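Local coordinates for protein haloacid dehalogenase-like hydrolase (Bacteroides thetaiotaomicron, PDB 2RBK) that probably acts as a magnesium-dependent phosphatase of the haloacid dehalogenase superfamily, and binds magnesium in its active site, at residues 89-100 with 158-169. Residues are numbered along the deposited sequence; the frame is centred on the assembly and turned at random.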
ATOM      1  N   GLU A  89      19.308  -1.941  10.191  1.00 10.48           N
ATOM      2  CA  GLU A  89      18.511  -0.813   9.661  1.00 10.59           C
ATOM      3  C   GLU A  89      17.281  -0.597  10.525  1.00 10.25           C
ATOM      4  O   GLU A  89      16.860   0.558  10.716  1.00 11.27           O
ATOM      5  CB  GLU A  89      18.220  -1.073   8.190  1.00 11.12           C
ATOM      6  CG  GLU A  89      19.503  -1.139   7.385  1.00 13.47           C
ATOM      7  CD  GLU A  89      19.403  -1.171   5.879  1.00 13.95           C
ATOM      8  OE1 GLU A  89      18.719  -0.404   5.266  1.00 15.38           O
ATOM      9  OE2 GLU A  89      20.128  -2.033   5.311  1.00 15.95           O
ATOM     10  N   VAL A  90      16.690  -1.654  11.077  1.00 10.10           N
ATOM     11  CA  VAL A  90      15.633  -1.485  12.073  1.00 10.50           C
ATOM     12  C   VAL A  90      16.136  -0.679  13.272  1.00 10.91           C
ATOM     13  O   VAL A  90      15.527   0.290  13.711  1.00 11.63           O
ATOM     14  CB  VAL A  90      15.088  -2.853  12.554  1.00 10.55           C
ATOM     15  CG1 VAL A  90      14.070  -2.683  13.674  1.00 12.68           C
ATOM     16  CG2 VAL A  90      14.491  -3.639  11.399  1.00 10.98           C
ATOM     17  N   LYS A  91      17.293  -1.090  13.777  1.00 11.47           N
ATOM     18  CA  LYS A  91      17.875  -0.420  14.956  1.00 12.51           C
ATOM     19  C   LYS A  91      18.217   1.018  14.638  1.00 12.95           C
ATOM     20  O   LYS A  91      17.981   1.903  15.480  1.00 13.52           O
ATOM     21  CB  LYS A  91      19.114  -1.167  15.449  1.00 14.54           C
ATOM     22  CG  LYS A  91      18.847  -2.556  16.024  1.00 16.78           C
ATOM     23  CD  LYS A  91      20.069  -3.245  16.568  1.00 24.80           C
ATOM     24  CE  LYS A  91      19.876  -4.630  17.111  1.00 28.37           C
ATOM     25  NZ  LYS A  91      18.741  -4.958  18.015  1.00 40.98           N
ATOM     26  N   ALA A  92      18.726   1.292  13.438  1.00 12.83           N
ATOM     27  CA  ALA A  92      19.094   2.670  13.093  1.00 13.53           C
ATOM     28  C   ALA A  92      17.889   3.554  12.952  1.00 12.59           C
ATOM     29  O   ALA A  92      17.886   4.716  13.395  1.00 13.30           O
ATOM     30  CB  ALA A  92      19.940   2.699  11.837  1.00 16.01           C
ATOM     31  N   MET A  93      16.803   3.042  12.369  1.00 12.22           N
ATOM     32  CA  MET A  93      15.567   3.812  12.300  1.00 12.92           C
ATOM     33  C   MET A  93      14.982   4.090  13.679  1.00 13.20           C
ATOM     34  O   MET A  93      14.573   5.227  13.958  1.00 13.16           O
ATOM     35  CB  MET A  93      14.563   3.052  11.415  1.00 13.65           C
ATOM     36  CG  MET A  93      13.286   3.876  11.240  1.00 16.93           C
ATOM     37  SD  MET A  93      13.386   5.502  10.499  1.00 17.38           S
ATOM     38  CE  MET A  93      13.900   5.091   8.838  1.00 19.01           C
ATOM     39  N   ALA A  94      14.980   3.089  14.536  1.00 12.72           N
ATOM     40  CA  ALA A  94      14.474   3.279  15.897  1.00 13.45           C
ATOM     41  C   ALA A  94      15.319   4.333  16.633  1.00 13.65           C
ATOM     42  O   ALA A  94      14.738   5.197  17.305  1.00 14.82           O
ATOM     43  CB  ALA A  94      14.491   1.967  16.653  1.00 12.97           C
ATOM     44  N   ALA A  95      16.622   4.296  16.508  1.00 13.27           N
ATOM     45  CA  ALA A  95      17.480   5.255  17.181  1.00 13.63           C
ATOM     46  C   ALA A  95      17.210   6.644  16.635  1.00 14.05           C
ATOM     47  O   ALA A  95      17.181   7.617  17.398  1.00 14.67           O
ATOM     48  CB  ALA A  95      18.947   4.863  17.008  1.00 15.33           C
ATOM     49  N   PHE A  96      17.079   6.808  15.330  1.00 13.15           N
ATOM     50  CA  PHE A  96      16.868   8.092  14.682  1.00 14.18           C
ATOM     51  C   PHE A  96      15.568   8.697  15.171  1.00 14.32           C
ATOM     52  O   PHE A  96      15.507   9.824  15.575  1.00 15.89           O
ATOM     53  CB  PHE A  96      16.854   7.937  13.161  1.00 14.83           C
ATOM     54  CG  PHE A  96      16.554   9.222  12.416  1.00 16.89           C
ATOM     55  CD1 PHE A  96      17.591  10.114  12.200  1.00 18.79           C
ATOM     56  CD2 PHE A  96      15.292   9.542  11.978  1.00 18.78           C
ATOM     57  CE1 PHE A  96      17.348  11.317  11.522  1.00 20.78           C
ATOM     58  CE2 PHE A  96      15.059  10.735  11.297  1.00 21.96           C
ATOM     59  CZ  PHE A  96      16.099  11.605  11.091  1.00 21.11           C
ATOM     60  N   CYS A  97      14.508   7.885  15.108  1.00 14.70           N
ATOM     61  CA  CYS A  97      13.195   8.400  15.527  1.00 14.90           C
ATOM     62  C   CYS A  97      13.153   8.780  16.998  1.00 15.29           C
ATOM     63  O   CYS A  97      12.579   9.820  17.379  1.00 16.93           O
ATOM     64  CB  CYS A  97      12.054   7.449  15.218  1.00 13.70           C
ATOM     65  SG  CYS A  97      11.787   7.231  13.427  1.00 14.41           S
ATOM     66  N   GLU A  98      13.774   7.950  17.850  1.00 15.57           N
ATOM     67  CA  GLU A  98      13.783   8.280  19.263  1.00 17.34           C
ATOM     68  C   GLU A  98      14.560   9.563  19.519  1.00 18.27           C
ATOM     69  O   GLU A  98      14.107  10.431  20.301  1.00 21.36           O
ATOM     70  CB  GLU A  98      14.406   7.104  20.056  1.00 18.73           C
ATOM     71  CG  GLU A  98      14.345   7.317  21.558  1.00 21.16           C
ATOM     72  CD  GLU A  98      14.689   6.175  22.460  1.00 25.83           C
ATOM     73  OE1 GLU A  98      15.174   5.080  22.141  1.00 33.76           O
ATOM     74  OE2 GLU A  98      14.415   6.449  23.677  1.00 38.99           O
ATOM     75  N   LYS A  99      15.708   9.722  18.888  1.00 18.88           N
ATOM     76  CA  LYS A  99      16.510  10.937  19.043  1.00 22.19           C
ATOM     77  C   LYS A  99      15.802  12.188  18.559  1.00 21.51           C
ATOM     78  O   LYS A  99      15.858  13.284  19.142  1.00 23.34           O
ATOM     79  CB  LYS A  99      17.831  10.735  18.279  1.00 26.13           C
ATOM     80  CG  LYS A  99      18.754  11.954  18.167  1.00 31.59           C
ATOM     81  CD  LYS A  99      19.976  11.764  17.240  1.00 35.81           C
ATOM     82  CE  LYS A  99      19.536  11.836  15.761  1.00 42.21           C
ATOM     83  NZ  LYS A  99      20.159  10.803  14.880  1.00 51.97           N
ATOM     84  N   LYS A 100      15.044  12.036  17.447  1.00 19.53           N
ATOM     85  CA  LYS A 100      14.377  13.220  16.808  1.00 20.02           C
ATOM     86  C   LYS A 100      13.046  13.542  17.429  1.00 20.02           C
ATOM     87  O   LYS A 100      12.460  14.580  17.077  1.00 25.51           O
ATOM     88  CB  LYS A 100      14.138  12.988  15.323  1.00 22.49           C
ATOM     89  CG  LYS A 100      15.285  12.976  14.286  1.00 25.83           C
ATOM     90  CD  LYS A 100      15.873  14.330  14.007  1.00 33.08           C
ATOM     91  CE  LYS A 100      17.117  14.331  13.119  1.00 34.45           C
ATOM     92  NZ  LYS A 100      17.388  15.786  12.782  1.00 37.36           N
ATOM     93  N   GLU A 158      13.801  14.970   6.963  1.00 20.85           N
ATOM     94  CA  GLU A 158      14.315  13.947   7.899  1.00 20.83           C
ATOM     95  C   GLU A 158      14.601  12.648   7.233  1.00 18.86           C
ATOM     96  O   GLU A 158      15.538  11.958   7.591  1.00 20.40           O
ATOM     97  CB  GLU A 158      13.299  13.783   9.029  1.00 19.74           C
ATOM     98  CG  GLU A 158      13.244  14.988   9.949  1.00 23.03           C
ATOM     99  CD  GLU A 158      12.024  15.014  10.863  1.00 24.71           C
ATOM    100  OE1 GLU A 158      10.963  14.390  10.541  1.00 23.19           O
ATOM    101  OE2 GLU A 158      12.119  15.736  11.915  1.00 30.85           O
ATOM    102  N   GLU A 159      13.809  12.274   6.244  1.00 18.99           N
ATOM    103  CA  GLU A 159      14.095  11.092   5.442  1.00 19.02           C
ATOM    104  C   GLU A 159      15.498  11.204   4.877  1.00 19.24           C
ATOM    105  O   GLU A 159      16.213  10.248   4.960  1.00 21.24           O
ATOM    106  CB  GLU A 159      13.028  10.924   4.369  1.00 19.27           C
ATOM    107  CG  GLU A 159      13.282   9.875   3.308  1.00 22.33           C
ATOM    108  CD  GLU A 159      12.201   9.866   2.246  1.00 26.12           C
ATOM    109  OE1 GLU A 159      11.066  10.351   2.475  1.00 27.67           O
ATOM    110  OE2 GLU A 159      12.444   9.357   1.120  1.00 27.34           O
ATOM    111  N   LYS A 160      15.886  12.358   4.276  1.00 19.31           N
ATOM    112  CA  LYS A 160      17.234  12.452   3.716  1.00 21.94           C
ATOM    113  C   LYS A 160      18.303  12.383   4.798  1.00 23.58           C
ATOM    114  O   LYS A 160      19.395  11.862   4.571  1.00 30.57           O
ATOM    115  CB  LYS A 160      17.385  13.701   2.821  1.00 24.43           C
ATOM    116  CG  LYS A 160      16.428  13.783   1.632  1.00 26.68           C
ATOM    117  CD  LYS A 160      16.415  12.544   0.774  1.00 26.82           C
ATOM    118  CE  LYS A 160      15.775  12.577  -0.569  1.00 27.74           C
ATOM    119  NZ  LYS A 160      16.013  11.403  -1.454  1.00 34.30           N
ATOM    120  N   GLU A 161      17.994  12.829   6.012  1.00 25.53           N
ATOM    121  CA  GLU A 161      18.924  12.747   7.102  1.00 26.74           C
ATOM    122  C   GLU A 161      19.170  11.291   7.556  1.00 26.60           C
ATOM    123  O   GLU A 161      20.331  10.923   7.885  1.00 31.61           O
ATOM    124  CB  GLU A 161      18.448  13.606   8.294  1.00 30.71           C
ATOM    125  CG  GLU A 161      19.585  13.922   9.273  1.00 37.39           C
ATOM    126  CD  GLU A 161      19.090  14.681  10.491  1.00 40.50           C
ATOM    127  OE1 GLU A 161      17.962  15.260  10.372  1.00 40.34           O
ATOM    128  OE2 GLU A 161      19.854  14.632  11.498  1.00 40.34           O
ATOM    129  N   VAL A 162      18.134  10.479   7.618  1.00 23.60           N
ATOM    130  CA  VAL A 162      18.284   9.100   8.076  1.00 21.33           C
ATOM    131  C   VAL A 162      18.643   8.149   6.954  1.00 20.28           C
ATOM    132  O   VAL A 162      19.068   7.033   7.251  1.00 22.87           O
ATOM    133  CB  VAL A 162      17.012   8.610   8.776  1.00 22.07           C
ATOM    134  CG1 VAL A 162      15.911   8.320   7.786  1.00 21.57           C
ATOM    135  CG2 VAL A 162      17.244   7.314   9.564  1.00 22.75           C
ATOM    136  N   LEU A 163      18.473   8.565   5.722  1.00 19.06           N
ATOM    137  CA  LEU A 163      18.742   7.649   4.605  0.64 18.77           C
ATOM    138  C   LEU A 163      20.092   6.937   4.656  1.00 20.78           C
ATOM    139  O   LEU A 163      20.180   5.747   4.349  1.00 20.10           O
ATOM    140  CB  LEU A 163      18.594   8.440   3.313  0.64 19.41           C
ATOM    141  CG  LEU A 163      18.837   7.797   1.967  0.64 21.35           C
ATOM    142  CD1 LEU A 163      18.039   6.522   1.864  0.64 23.69           C
ATOM    143  CD2 LEU A 163      18.414   8.693   0.797  0.64 24.54           C
ATOM    144  N   PRO A 164      21.207   7.567   4.996  1.00 24.32           N
ATOM    145  CA  PRO A 164      22.494   6.866   5.028  1.00 27.68           C
ATOM    146  C   PRO A 164      22.498   5.740   6.030  1.00 26.40           C
ATOM    147  O   PRO A 164      23.314   4.836   5.846  1.00 28.17           O
ATOM    148  CB  PRO A 164      23.505   7.922   5.510  1.00 33.54           C
ATOM    149  CG  PRO A 164      22.854   9.148   4.955  1.00 32.19           C
ATOM    150  CD  PRO A 164      21.395   8.970   5.313  1.00 29.14           C
ATOM    151  N   SER A 165      21.616   5.790   7.033  1.00 23.72           N
ATOM    152  CA  SER A 165      21.604   4.631   7.932  0.56 24.12           C
ATOM    153  C   SER A 165      20.557   3.574   7.620  1.00 21.25           C
ATOM    154  O   SER A 165      20.519   2.558   8.309  1.00 19.96           O
ATOM    155  CB  SER A 165      21.421   5.104   9.379  0.56 25.17           C
ATOM    156  OG  SER A 165      22.312   6.191   9.619  0.56 27.02           O
ATOM    157  N   ILE A 166      19.781   3.705   6.539  1.00 19.72           N
ATOM    158  CA  ILE A 166      18.912   2.622   6.018  1.00 18.63           C
ATOM    159  C   ILE A 166      19.321   2.338   4.565  1.00 17.14           C
ATOM    160  O   ILE A 166      18.489   2.472   3.653  1.00 19.65           O
ATOM    161  CB  ILE A 166      17.385   2.891   6.201  1.00 19.89           C
ATOM    162  CG1 ILE A 166      16.932   4.214   5.650  1.00 17.76           C
ATOM    163  CG2 ILE A 166      17.049   2.786   7.706  1.00 23.71           C
ATOM    164  CD1 ILE A 166      15.403   4.400   5.383  1.00 19.43           C
ATOM    165  N   PRO A 167      20.586   1.942   4.326  1.00 15.45           N
ATOM    166  CA  PRO A 167      21.125   1.936   2.990  1.00 15.74           C
ATOM    167  C   PRO A 167      20.591   0.924   2.013  1.00 14.16           C
ATOM    168  O   PRO A 167      20.862   1.099   0.806  1.00 17.67           O
ATOM    169  CB  PRO A 167      22.604   1.646   3.189  1.00 18.24           C
ATOM    170  CG  PRO A 167      22.606   0.808   4.440  1.00 18.28           C
ATOM    171  CD  PRO A 167      21.617   1.548   5.310  1.00 16.35           C
ATOM    172  N   THR A 168      19.855  -0.049   2.464  1.00 12.14           N
ATOM    173  CA  THR A 168      19.337  -1.048   1.534  1.00 12.20           C
ATOM    174  C   THR A 168      17.824  -1.057   1.454  1.00 12.60           C
ATOM    175  O   THR A 168      17.273  -1.748   0.632  1.00 19.70           O
ATOM    176  CB  THR A 168      19.863  -2.479   1.816  1.00 12.74           C
ATOM    177  OG1 THR A 168      19.311  -2.980   3.003  1.00 13.61           O
ATOM    178  CG2 THR A 168      21.396  -2.551   1.820  1.00 13.54           C
ATOM    179  N   CYS A 169      17.126  -0.310   2.257  1.00 11.37           N
ATOM    180  CA  CYS A 169      15.668  -0.339   2.304  1.00 10.77           C
ATOM    181  C   CYS A 169      15.055   0.496   1.184  1.00 10.76           C
ATOM    182  O   CYS A 169      15.605   1.479   0.697  1.00 14.03           O
ATOM    183  CB  CYS A 169      15.137   0.151   3.625  1.00 11.70           C
ATOM    184  SG  CYS A 169      15.444  -0.857   5.037  1.00 14.62           S
TER
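Val162 sets its CB almost squarely over the centre of the Phe96 ring, 3.5 Å from the centroid and 4° off the ring normal, a CH-pi contact that illustrates how a branched side chain can seat one helix on another. Val162 CG2 lies 3.5 Å from Phe96 CG, at the root of the ring. Phe96 carries CG anti to the backbone N (chi1 176°), which sends the ring across to helix 156-162; Lys100 CG covers the opposite face near the rim. At the ring edge lies Glu161 CD, the carboxylate perpendicular to the ring, and Glu161 OE1 turns its syn lone pair to Lys100 NZ in a short salt bridge of 2.5 Å. With an alanine here in place of Phe96, Val162 would probably face a gap and the Lys100–Glu161 pair would lose the ring it packs on. On the other branch of Val162, Met93, bent at chi2 and chi3, brings CE to Val162 CG1 (3.9 Å) and Ile166 CD1 (3.8 Å), while Ala92 CB packs against Ser165 O. At the far end the extended Glu89 side chain brings its carboxylate to the Ile166–Cys169 type I turn: Thr168 OG1 donates to Glu89 OE2 (2.6 Å), on the syn side but 27° out of the carboxylate plane. Thr168 N also donates to Glu89 OE1 (3.0 Å), a bond less certain because that oxygen is less surely placed. The short helical segments lie closer to antiparallel than to parallel. Away from the active site, this packing joins helix 87-100 to helix 156-162 and the turn leading into strand 170-172; Met93 also touches strand 149-152, Ala94 meets helix 139-143, and Ile166 reaches Ile171.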